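Local coordinates for ThermoDBP-single stranded DNA binding protein (Thermoproteus tenax, PDB 3TEK), which binds single-stranded DNA, probably standing in for the canonical single-stranded DNA-binding protein in the Thermoproteales, at residues K97-F101 and E102-P106. Residues are numbered along the deposited sequence; the frame is centred on the assembly and turned at random.
Sequences KKWFF and EEAVP
W99 and A104 meet five residues apart on helix 83-108, where the turn widens to a pi-type one. The methyl of A104 sits over one face of the indole, its CB 4.1 Å from the centroid of the W99 six-membered ring, a CH-pi contact displaced toward the rim. F100 and V105 repeat that five-residue spacing: V105 CG2 lies over the phenyl face, 3.5 Å from F100 CE2. With its CG anti to the backbone N (chi1 178°), F100 swings its ring beside its own carbonyl carbon, where this methyl can reach it. W99 also meets E103, whose extended chain crosses the indole at about a right angle; E103 CD stands 3.7 Å from W99 CD1, and carboxylate and ring planes are 78° apart.

W99 O accepts two bonds, a nearly straight one in the carbonyl plane from A104 N (2.9 Å, N-H...O 167°) and a more bent one from E103 N, which stands above that plane. F100 O takes V105 N at 2.9 Å, whereas E102 N still makes the ordinary alpha-helical bond to K98 O. At P106, which has no N-H to give, the helix kinks, and P106 CD lies 3.4 Å from F101 O.

Beyond the helix, W99 rests on T138 and L140 of strand 131-142, and the F100 ring meets that of F116. K98 lays its CG against the E102 carboxylate, but K98 NZ stays 5.2 Å from E102 OE2; their charged ends are not in contact, and any attraction is probably modest. The i-to-i+5 bonds of A104 and V105 share the spacing of the methyl-over-ring contacts, consistent with the wide turn bringing both residues over the rings of W99 and F100.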
ATOM      1  N   LYS A  97      -5.898  -7.791  -1.042  1.00 48.37           N
ATOM      2  CA  LYS A  97      -5.747  -9.235  -1.051  1.00 52.96           C
ATOM      3  C   LYS A  97      -6.908  -9.868  -1.784  1.00 54.75           C
ATOM      4  O   LYS A  97      -6.714 -10.784  -2.590  1.00 54.31           O
ATOM      5  CB  LYS A  97      -5.686  -9.751   0.378  1.00 55.08           C
ATOM      6  CG  LYS A  97      -5.342 -11.202   0.557  1.00 59.77           C
ATOM      7  CD  LYS A  97      -5.128 -11.474   2.048  1.00 64.93           C
ATOM      8  CE  LYS A  97      -5.120 -12.952   2.399  1.00 68.59           C
ATOM      9  NZ  LYS A  97      -5.350 -13.126   3.876  1.00 70.46           N
ATOM     10  N   LYS A  98      -8.116  -9.375  -1.510  1.00 54.64           N
ATOM     11  CA  LYS A  98      -9.317  -9.875  -2.181  1.00 55.06           C
ATOM     12  C   LYS A  98      -9.266  -9.602  -3.696  1.00 52.84           C
ATOM     13  O   LYS A  98      -9.542 -10.466  -4.528  1.00 52.77           O
ATOM     14  CB  LYS A  98     -10.563  -9.220  -1.578  1.00 57.76           C
ATOM     15  CG  LYS A  98     -11.876  -9.874  -2.037  1.00 63.13           C
ATOM     16  CD  LYS A  98     -13.090  -9.461  -1.180  1.00 68.14           C
ATOM     17  CE  LYS A  98     -14.001  -8.449  -1.879  1.00 71.37           C
ATOM     18  NZ  LYS A  98     -15.353  -8.332  -1.218  1.00 76.86           N
ATOM     19  N   TRP A  99      -8.949  -8.374  -4.046  1.00 49.84           N
ATOM     20  CA  TRP A  99      -8.733  -8.031  -5.436  1.00 49.72           C
ATOM     21  C   TRP A  99      -7.703  -8.979  -6.107  1.00 49.21           C
ATOM     22  O   TRP A  99      -7.940  -9.431  -7.228  1.00 48.26           O
ATOM     23  CB  TRP A  99      -8.286  -6.572  -5.564  1.00 49.26           C
ATOM     24  CG  TRP A  99      -7.867  -6.257  -6.923  1.00 50.09           C
ATOM     25  CD1 TRP A  99      -8.679  -5.980  -7.977  1.00 50.87           C
ATOM     26  CD2 TRP A  99      -6.524  -6.225  -7.418  1.00 48.58           C
ATOM     27  NE1 TRP A  99      -7.920  -5.769  -9.108  1.00 52.50           N
ATOM     28  CE2 TRP A  99      -6.595  -5.916  -8.795  1.00 51.57           C
ATOM     29  CE3 TRP A  99      -5.274  -6.423  -6.832  1.00 49.14           C
ATOM     30  CZ2 TRP A  99      -5.448  -5.788  -9.606  1.00 51.29           C
ATOM     31  CZ3 TRP A  99      -4.134  -6.283  -7.619  1.00 51.58           C
ATOM     32  CH2 TRP A  99      -4.231  -5.982  -8.997  1.00 52.74           C
ATOM     33  N   PHE A 100      -6.592  -9.276  -5.424  1.00 47.12           N
ATOM     34  CA  PHE A 100      -5.524 -10.094  -6.034  1.00 47.27           C
ATOM     35  C   PHE A 100      -5.985 -11.510  -6.273  1.00 48.95           C
ATOM     36  O   PHE A 100      -5.823 -12.046  -7.343  1.00 47.77           O
ATOM     37  CB  PHE A 100      -4.284 -10.157  -5.163  1.00 47.55           C
ATOM     38  CG  PHE A 100      -3.199 -11.016  -5.744  1.00 47.60           C
ATOM     39  CD1 PHE A 100      -2.402 -10.541  -6.774  1.00 48.61           C
ATOM     40  CD2 PHE A 100      -3.013 -12.308  -5.300  1.00 49.85           C
ATOM     41  CE1 PHE A 100      -1.383 -11.342  -7.335  1.00 51.31           C
ATOM     42  CE2 PHE A 100      -2.008 -13.139  -5.850  1.00 51.85           C
ATOM     43  CZ  PHE A 100      -1.191 -12.656  -6.871  1.00 51.39           C
ATOM     44  N   PHE A 101      -6.580 -12.116  -5.259  1.00 50.82           N
ATOM     45  CA  PHE A 101      -6.961 -13.503  -5.368  1.00 53.56           C
ATOM     46  C   PHE A 101      -8.220 -13.705  -6.163  1.00 53.47           C
ATOM     47  O   PHE A 101      -8.322 -14.682  -6.879  1.00 57.15           O
ATOM     48  CB  PHE A 101      -7.073 -14.147  -3.997  1.00 54.07           C
ATOM     49  CG  PHE A 101      -5.752 -14.424  -3.381  1.00 55.87           C
ATOM     50  CD1 PHE A 101      -4.967 -15.464  -3.858  1.00 56.54           C
ATOM     51  CD2 PHE A 101      -5.267 -13.624  -2.343  1.00 56.25           C
ATOM     52  CE1 PHE A 101      -3.724 -15.722  -3.313  1.00 58.30           C
ATOM     53  CE2 PHE A 101      -4.035 -13.888  -1.773  1.00 57.48           C
ATOM     54  CZ  PHE A 101      -3.250 -14.929  -2.263  1.00 57.96           C
ATOM     55  N   GLU A 102      -9.171 -12.792  -6.054  1.00 53.53           N
ATOM     56  CA  GLU A 102     -10.485 -13.013  -6.654  1.00 54.60           C
ATOM     57  C   GLU A 102     -10.661 -12.368  -8.027  1.00 54.56           C
ATOM     58  O   GLU A 102     -11.559 -12.765  -8.772  1.00 52.41           O
ATOM     59  CB  GLU A 102     -11.589 -12.544  -5.720  1.00 56.97           C
ATOM     60  CG  GLU A 102     -11.591 -13.286  -4.399  1.00 59.87           C
ATOM     61  CD  GLU A 102     -12.801 -12.996  -3.522  1.00 61.75           C
ATOM     62  OE1 GLU A 102     -12.726 -13.315  -2.313  1.00 64.26           O
ATOM     63  OE2 GLU A 102     -13.819 -12.464  -4.024  1.00 63.93           O
ATOM     64  N   GLU A 103      -9.823 -11.382  -8.360  1.00 52.61           N
ATOM     65  CA  GLU A 103      -9.901 -10.732  -9.660  1.00 52.72           C
ATOM     66  C   GLU A 103      -8.610 -10.893 -10.463  1.00 51.46           C
ATOM     67  O   GLU A 103      -8.639 -11.389 -11.577  1.00 50.97           O
ATOM     68  CB  GLU A 103     -10.271  -9.255  -9.511  1.00 55.49           C
ATOM     69  CG  GLU A 103     -11.699  -9.018  -9.037  1.00 59.05           C
ATOM     70  CD  GLU A 103     -11.948  -7.562  -8.684  1.00 65.57           C
ATOM     71  OE1 GLU A 103     -12.129  -7.244  -7.484  1.00 71.53           O
ATOM     72  OE2 GLU A 103     -11.941  -6.721  -9.605  1.00 69.32           O
ATOM     73  N   ALA A 104      -7.480 -10.457  -9.921  1.00 49.99           N
ATOM     74  CA  ALA A 104      -6.202 -10.521 -10.685  1.00 47.31           C
ATOM     75  C   ALA A 104      -5.793 -11.957 -11.092  1.00 46.84           C
ATOM     76  O   ALA A 104      -5.465 -12.224 -12.260  1.00 46.55           O
ATOM     77  CB  ALA A 104      -5.077  -9.857  -9.914  1.00 45.36           C
ATOM     78  N   VAL A 105      -5.785 -12.856 -10.115  1.00 46.78           N
ATOM     79  CA  VAL A 105      -5.407 -14.248 -10.313  1.00 48.70           C
ATOM     80  C   VAL A 105      -6.195 -14.942 -11.449  1.00 50.80           C
ATOM     81  O   VAL A 105      -5.581 -15.402 -12.421  1.00 51.63           O
ATOM     82  CB  VAL A 105      -5.446 -15.045  -8.992  1.00 48.90           C
ATOM     83  CG1 VAL A 105      -5.453 -16.547  -9.281  1.00 48.83           C
ATOM     84  CG2 VAL A 105      -4.241 -14.659  -8.096  1.00 46.60           C
ATOM     85  N   PRO A 106      -7.540 -14.978 -11.368  1.00 52.84           N
ATOM     86  CA  PRO A 106      -8.247 -15.593 -12.492  1.00 54.39           C
ATOM     87  C   PRO A 106      -8.092 -14.791 -13.784  1.00 55.66           C
ATOM     88  O   PRO A 106      -8.029 -15.380 -14.852  1.00 52.41           O
ATOM     89  CB  PRO A 106      -9.721 -15.599 -12.030  1.00 57.18           C
ATOM     90  CG  PRO A 106      -9.663 -15.489 -10.558  1.00 56.43           C
ATOM     91  CD  PRO A 106      -8.458 -14.647 -10.265  1.00 53.24           C
TER